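Local coordinates for enterocine A immunity protein (Enterococcus faecium, PDB 2BL8) that confers immunity to the pediocin-like bacteriocin enterocin A, probably protecting the strain that makes this antimicrobial peptide from its own product, at residues 4-9 and 33-38; 49-54 and 81-86. All coordinates share one frame; numbering follows the deposited sequence.

Contact 1. Residues 4-9 and 33-38; sequences NAKQIV and KVYLKL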
loop_
_atom_site.group_PDB
_atom_site.type_symbol
_atom_site.label_atom_id
_atom_site.label_comp_id
_atom_site.label_asym_id
_atom_site.label_seq_id
_atom_site.Cartn_x
_atom_site.Cartn_y
_atom_site.Cartn_z
ATOM N N ASN A 4 3.576 -10.720 -5.874
ATOM C CA ASN A 4 4.257 -10.974 -4.568
ATOM C C ASN A 4 4.265 -9.708 -3.712
ATOM O O ASN A 4 4.807 -8.679 -4.120
ATOM C CB ASN A 4 5.686 -11.460 -4.819
ATOM C CG ASN A 4 6.473 -11.658 -3.537
ATOM O OD1 ASN A 4 6.823 -10.696 -2.860
ATOM N ND2 ASN A 4 6.750 -12.914 -3.198
ATOM N N ALA A 5 3.665 -9.791 -2.526
ATOM C CA ALA A 5 3.576 -8.651 -1.612
ATOM C C ALA A 5 4.924 -8.029 -1.255
ATOM O O ALA A 5 5.092 -6.809 -1.349
ATOM C CB ALA A 5 2.840 -9.058 -0.339
ATOM N N LYS A 6 5.882 -8.852 -0.836
ATOM C CA LYS A 6 7.201 -8.329 -0.482
ATOM C C LYS A 6 7.794 -7.533 -1.637
ATOM O O LYS A 6 8.399 -6.479 -1.435
ATOM C CB LYS A 6 8.178 -9.457 -0.144
ATOM C CG LYS A 6 7.858 -10.269 1.089
ATOM C CD LYS A 6 8.937 -11.325 1.278
ATOM C CE LYS A 6 8.562 -12.346 2.332
ATOM N NZ LYS A 6 9.602 -13.411 2.459
ATOM N N GLN A 7 7.631 -8.051 -2.847
ATOM C CA GLN A 7 8.168 -7.401 -4.031
ATOM C C GLN A 7 7.555 -6.027 -4.256
ATOM O O GLN A 7 8.268 -5.058 -4.513
ATOM C CB GLN A 7 7.936 -8.276 -5.265
ATOM C CG GLN A 7 8.690 -7.815 -6.502
ATOM C CD GLN A 7 8.460 -8.726 -7.692
ATOM O OE1 GLN A 7 8.464 -9.951 -7.558
ATOM N NE2 GLN A 7 8.269 -8.135 -8.866
ATOM N N ILE A 8 6.234 -5.945 -4.158
ATOM C CA ILE A 8 5.559 -4.671 -4.363
ATOM C C ILE A 8 5.944 -3.652 -3.294
ATOM O O ILE A 8 6.210 -2.494 -3.606
ATOM C CB ILE A 8 4.033 -4.847 -4.377
ATOM C CG1 ILE A 8 3.629 -5.821 -5.491
ATOM C CG2 ILE A 8 3.364 -3.498 -4.577
ATOM C CD1 ILE A 8 4.037 -5.390 -6.876
ATOM N N VAL A 9 5.991 -4.083 -2.037
ATOM C CA VAL A 9 6.362 -3.188 -0.945
ATOM C C VAL A 9 7.790 -2.702 -1.148
ATOM O O VAL A 9 8.079 -1.515 -0.991
ATOM C CB VAL A 9 6.262 -3.895 0.424
ATOM C CG1 VAL A 9 6.889 -3.034 1.509
ATOM C CG2 VAL A 9 4.806 -4.166 0.757
ATOM N N LYS A 33 8.601 -1.384 8.037
ATOM C CA LYS A 33 8.011 -2.225 9.072
ATOM C C LYS A 33 7.168 -3.347 8.477
ATOM O O LYS A 33 7.239 -4.493 8.924
ATOM C CB LYS A 33 7.151 -1.362 10.000
ATOM C CG LYS A 33 6.558 -2.100 11.193
ATOM C CD LYS A 33 5.809 -1.137 12.106
ATOM C CE LYS A 33 5.240 -1.849 13.326
ATOM N NZ LYS A 33 4.542 -0.904 14.247
ATOM N N VAL A 34 6.366 -3.013 7.472
ATOM C CA VAL A 34 5.511 -4.001 6.823
ATOM C C VAL A 34 6.340 -5.067 6.106
ATOM O O VAL A 34 6.035 -6.260 6.188
ATOM C CB VAL A 34 4.560 -3.313 5.812
ATOM C CG1 VAL A 34 3.763 -4.351 5.035
ATOM C CG2 VAL A 34 3.622 -2.390 6.552
ATOM N N TYR A 35 7.389 -4.631 5.414
ATOM C CA TYR A 35 8.269 -5.539 4.681
ATOM C C TYR A 35 8.837 -6.606 5.608
ATOM O O TYR A 35 8.797 -7.796 5.296
ATOM C CB TYR A 35 9.431 -4.772 4.045
ATOM C CG TYR A 35 10.337 -5.653 3.214
ATOM C CD1 TYR A 35 9.980 -6.035 1.923
ATOM C CD2 TYR A 35 11.540 -6.134 3.734
ATOM C CE1 TYR A 35 10.796 -6.877 1.168
ATOM C CE2 TYR A 35 12.362 -6.974 2.990
ATOM C CZ TYR A 35 11.985 -7.344 1.711
ATOM O OH TYR A 35 12.790 -8.190 0.982
ATOM N N LEU A 36 9.378 -6.172 6.741
ATOM C CA LEU A 36 9.951 -7.099 7.711
ATOM C C LEU A 36 8.911 -8.117 8.183
ATOM O O LEU A 36 9.212 -9.308 8.313
ATOM C CB LEU A 36 10.527 -6.325 8.901
ATOM C CG LEU A 36 11.767 -5.484 8.568
ATOM C CD1 LEU A 36 12.138 -4.616 9.759
ATOM C CD2 LEU A 36 12.925 -6.395 8.179
ATOM N N LYS A 37 7.687 -7.656 8.434
ATOM C CA LYS A 37 6.621 -8.551 8.875
ATOM C C LYS A 37 6.270 -9.580 7.807
ATOM O O LYS A 37 5.998 -10.741 8.122
ATOM C CB LYS A 37 5.365 -7.756 9.241
ATOM C CG LYS A 37 5.510 -6.908 10.487
ATOM C CD LYS A 37 4.174 -6.324 10.910
ATOM C CE LYS A 37 4.307 -5.538 12.203
ATOM N NZ LYS A 37 4.877 -6.381 13.290
ATOM N N LEU A 38 6.277 -9.154 6.548
ATOM C CA LEU A 38 5.953 -10.042 5.436
ATOM C C LEU A 38 6.989 -11.147 5.233
ATOM O O LEU A 38 6.742 -12.102 4.502
ATOM C CB LEU A 38 5.796 -9.235 4.142
ATOM C CG LEU A 38 4.565 -8.323 4.051
ATOM C CD1 LEU A 38 4.628 -7.488 2.783
ATOM C CD2 LEU A 38 3.300 -9.164 4.064
#

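Contact 2. Residues 49-54 and 81-86; sequences PLINRL and SEIGRT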
loop_
_atom_site.group_PDB
_atom_site.type_symbol
_atom_site.label_atom_id
_atom_site.label_comp_id
_atom_site.label_asym_id
_atom_site.label_seq_id
_atom_site.Cartn_x
_atom_site.Cartn_y
_atom_site.Cartn_z
ATOM N N PRO A 49 -4.661 -8.848 5.971
ATOM C CA PRO A 49 -5.033 -7.817 6.945
ATOM C C PRO A 49 -3.969 -6.723 7.050
ATOM O O PRO A 49 -4.284 -5.531 7.124
ATOM C CB PRO A 49 -5.172 -8.608 8.244
ATOM C CG PRO A 49 -5.613 -9.956 7.770
ATOM C CD PRO A 49 -4.714 -10.189 6.583
ATOM N N LEU A 50 -2.707 -7.139 7.051
ATOM C CA LEU A 50 -1.598 -6.202 7.155
ATOM C C LEU A 50 -1.563 -5.312 5.922
ATOM O O LEU A 50 -1.391 -4.099 6.024
ATOM C CB LEU A 50 -0.274 -6.955 7.284
ATOM C CG LEU A 50 0.962 -6.073 7.462
ATOM C CD1 LEU A 50 0.822 -5.268 8.745
ATOM C CD2 LEU A 50 2.208 -6.936 7.496
ATOM N N ILE A 51 -1.727 -5.931 4.761
ATOM C CA ILE A 51 -1.721 -5.198 3.503
ATOM C C ILE A 51 -2.822 -4.143 3.493
ATOM O O ILE A 51 -2.583 -2.997 3.113
ATOM C CB ILE A 51 -1.924 -6.156 2.313
ATOM C CG1 ILE A 51 -0.686 -7.044 2.158
ATOM C CG2 ILE A 51 -2.198 -5.369 1.032
ATOM C CD1 ILE A 51 -0.838 -8.125 1.122
ATOM N N ASN A 52 -4.025 -4.518 3.916
ATOM C CA ASN A 52 -5.121 -3.559 3.911
ATOM C C ASN A 52 -4.879 -2.405 4.876
ATOM O O ASN A 52 -5.205 -1.256 4.569
ATOM C CB ASN A 52 -6.446 -4.237 4.240
ATOM C CG ASN A 52 -7.626 -3.388 3.834
ATOM O OD1 ASN A 52 -7.819 -3.118 2.652
ATOM N ND2 ASN A 52 -8.405 -2.939 4.809
ATOM N N ARG A 53 -4.310 -2.702 6.041
ATOM C CA ARG A 53 -4.012 -1.653 7.007
ATOM C C ARG A 53 -3.012 -0.682 6.383
ATOM O O ARG A 53 -3.091 0.532 6.588
ATOM C CB ARG A 53 -3.416 -2.252 8.287
ATOM C CG ARG A 53 -4.404 -3.060 9.113
ATOM C CD ARG A 53 -3.751 -3.685 10.348
ATOM N NE ARG A 53 -3.101 -2.701 11.212
ATOM C CZ ARG A 53 -1.850 -2.274 11.062
ATOM N NH1 ARG A 53 -1.094 -2.742 10.077
ATOM N NH2 ARG A 53 -1.351 -1.375 11.900
ATOM N N LEU A 54 -2.074 -1.228 5.621
ATOM C CA LEU A 54 -1.057 -0.416 4.970
ATOM C C LEU A 54 -1.677 0.502 3.928
ATOM O O LEU A 54 -1.360 1.691 3.874
ATOM C CB LEU A 54 -0.003 -1.307 4.307
ATOM C CG LEU A 54 0.986 -0.571 3.395
ATOM C CD1 LEU A 54 1.740 0.495 4.182
ATOM C CD2 LEU A 54 1.951 -1.569 2.787
ATOM N N SER A 81 -2.980 -4.119 -3.090
ATOM C CA SER A 81 -4.292 -4.451 -2.572
ATOM C C SER A 81 -4.871 -5.664 -3.300
ATOM O O SER A 81 -5.557 -6.490 -2.693
ATOM C CB SER A 81 -5.244 -3.271 -2.721
ATOM O OG SER A 81 -6.485 -3.587 -2.130
ATOM N N GLU A 82 -4.602 -5.770 -4.599
ATOM C CA GLU A 82 -5.112 -6.903 -5.372
ATOM C C GLU A 82 -4.572 -8.211 -4.800
ATOM O O GLU A 82 -5.285 -9.220 -4.743
ATOM C CB GLU A 82 -4.721 -6.768 -6.845
ATOM C CG GLU A 82 -5.334 -5.555 -7.525
ATOM C CD GLU A 82 -4.981 -5.462 -8.997
ATOM O OE1 GLU A 82 -3.778 -5.516 -9.327
ATOM O OE2 GLU A 82 -5.906 -5.327 -9.823
ATOM N N ILE A 83 -3.314 -8.193 -4.372
ATOM C CA ILE A 83 -2.706 -9.380 -3.779
ATOM C C ILE A 83 -3.411 -9.708 -2.471
ATOM O O ILE A 83 -3.678 -10.872 -2.174
ATOM C CB ILE A 83 -1.204 -9.155 -3.502
ATOM C CG1 ILE A 83 -0.450 -9.062 -4.828
ATOM C CG2 ILE A 83 -0.653 -10.282 -2.629
ATOM C CD1 ILE A 83 1.029 -8.777 -4.675
ATOM N N GLY A 84 -3.709 -8.673 -1.694
ATOM C CA GLY A 84 -4.380 -8.867 -0.425
ATOM C C GLY A 84 -5.802 -9.351 -0.612
ATOM O O GLY A 84 -6.335 -10.081 0.223
ATOM N N ARG A 85 -6.416 -8.946 -1.718
ATOM C CA ARG A 85 -7.788 -9.329 -2.014
ATOM C C ARG A 85 -7.878 -10.257 -3.208
ATOM O O ARG A 85 -8.343 -9.868 -4.284
ATOM C CB ARG A 85 -8.635 -8.078 -2.250
ATOM C CG ARG A 85 -8.789 -7.239 -0.993
ATOM C CD ARG A 85 -9.684 -6.022 -1.196
ATOM N NE ARG A 85 -9.666 -5.177 -0.003
ATOM C CZ ARG A 85 -10.429 -4.106 0.180
ATOM N NH1 ARG A 85 -11.292 -3.731 -0.757
ATOM N NH2 ARG A 85 -10.323 -3.409 1.306
ATOM N N THR A 86 -7.402 -11.482 -3.003
ATOM C CA THR A 86 -7.433 -12.518 -4.026
ATOM C C THR A 86 -8.439 -13.550 -3.532
ATOM O O THR A 86 -8.398 -13.966 -2.375
ATOM C CB THR A 86 -6.057 -13.185 -4.200
ATOM O OG1 THR A 86 -5.083 -12.190 -4.552
ATOM C CG2 THR A 86 -6.111 -14.225 -5.312
#

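Contact 1. Residues 4-9 and 33-38
Leu38 meets Ala5 and Val9 through a single methyl. Its CD1 lies 3.9 Å from Ala5 CB and equally far from Val9 CG2, so this one branch bridges residues four apart, one turn of helix 5-17. Val9 divides its two methyls: CG2 turns to Leu38 CD1, whereas CG1, anti to the backbone N (chi1 170°), reaches Tyr35 CB at 4.0 Å. Val34 CG1 approaches Val9 CG2 more loosely, at 4.4 Å.

Tyr35 presents an edge to the first helix. Lys6 O lies in the plane of the ring, 3.6 Å from CE1, and Lys6 CB is 3.9 Å from the same ring carbon. The ring also makes an edge-to-face contact with His10, the residue directly after 4-9. The lysine chain, extended beyond CG, runs past Leu38 in the opposite direction, with Lys6 CG 3.8 Å from Leu38 CB.

The helix axes pass within 9.6 Å and their directions differ by 161°, which makes this an antiparallel pair within the four-helix bundle. Helix 48-64 packs against both helices, with Ile51 on Ala5 and Leu54 on Val34. At the start of helix 5-17, Asn4 OD1 accepts from Gln7 N in an Asx motif, with an N-H...O angle of 157°.

No hydrogen bond or salt bridge joins 4-9 to 33-38. Cohesion here therefore comes from aliphatic packing and from the tyrosine edge, whose slightly positive C-H rim probably suits the carbonyl oxygen of Lys6.

Contact 2. Residues 49-54 and 81-86
Ile51 is the first residue of 49-54 to touch the other segment, and it does so with both of its branches. CD1, at the tip of one, comes to 3.9 Å from Gly84 CA and lies 4.3 Å from Ile83 CG2, while CG2, the other branch, sits 4.3 Å from Ser81 CA. The backbones are close here: the CA atoms of Ile51 and Gly84 are 6.0 Å apart. With no side chain on Gly84, the isoleucine packs directly against main chain near the end of helix 71-84.

This is an interface between the last two helices of the four-helix bundle, as expected for the EntA_Immun family to which the protein belongs. Ile51 is buried and also touches Leu80, earlier on helix 71-84, which places it on the inner side of its helix. Gly84 O, for its part, accepts a hydrogen bond from the side chain of Ser48, just before 49-54.

Asn52 turns to the outer side of the interface. Its CG is anti to the backbone N (chi1 -162°), and OD1 accepts from Arg85 NH2 at 2.9 Å. The bond is bent, with an N-H...O angle of 137°; the donor stands above the amide plane, and amide and guanidinium are inclined by 34°. Arg85 is the first residue beyond helix 71-84 to leave helical backbone angles, and its side chain reaches across to helix 48-64. Its NH1 donates to Ala95 O in the C-terminal tail, while Tyr97 touches Asn52, Ser81 and Arg85.

Contacts 1 and 2 have centres 11 Å apart and lie in series along the chain: 4-9 and 33-38 pair the first two helices, and 49-54 and 81-86 the last two. They touch along two seams. Leu50 CD2 packs 3.9 Å from Val34 CG1 and 3.7 Å from Lys37 CB, joining helices 25-38 and 48-64, which follow each other in the chain. On the other seam, Ile83 CD1 lies 3.5 Å from Ala5 N, setting the end of helix 71-84 beside the start of helix 5-17. Packing thus continues through all four helices at this end of the bundle, whereas a hydrogen bond crosses contact 2 and none crosses contact 1.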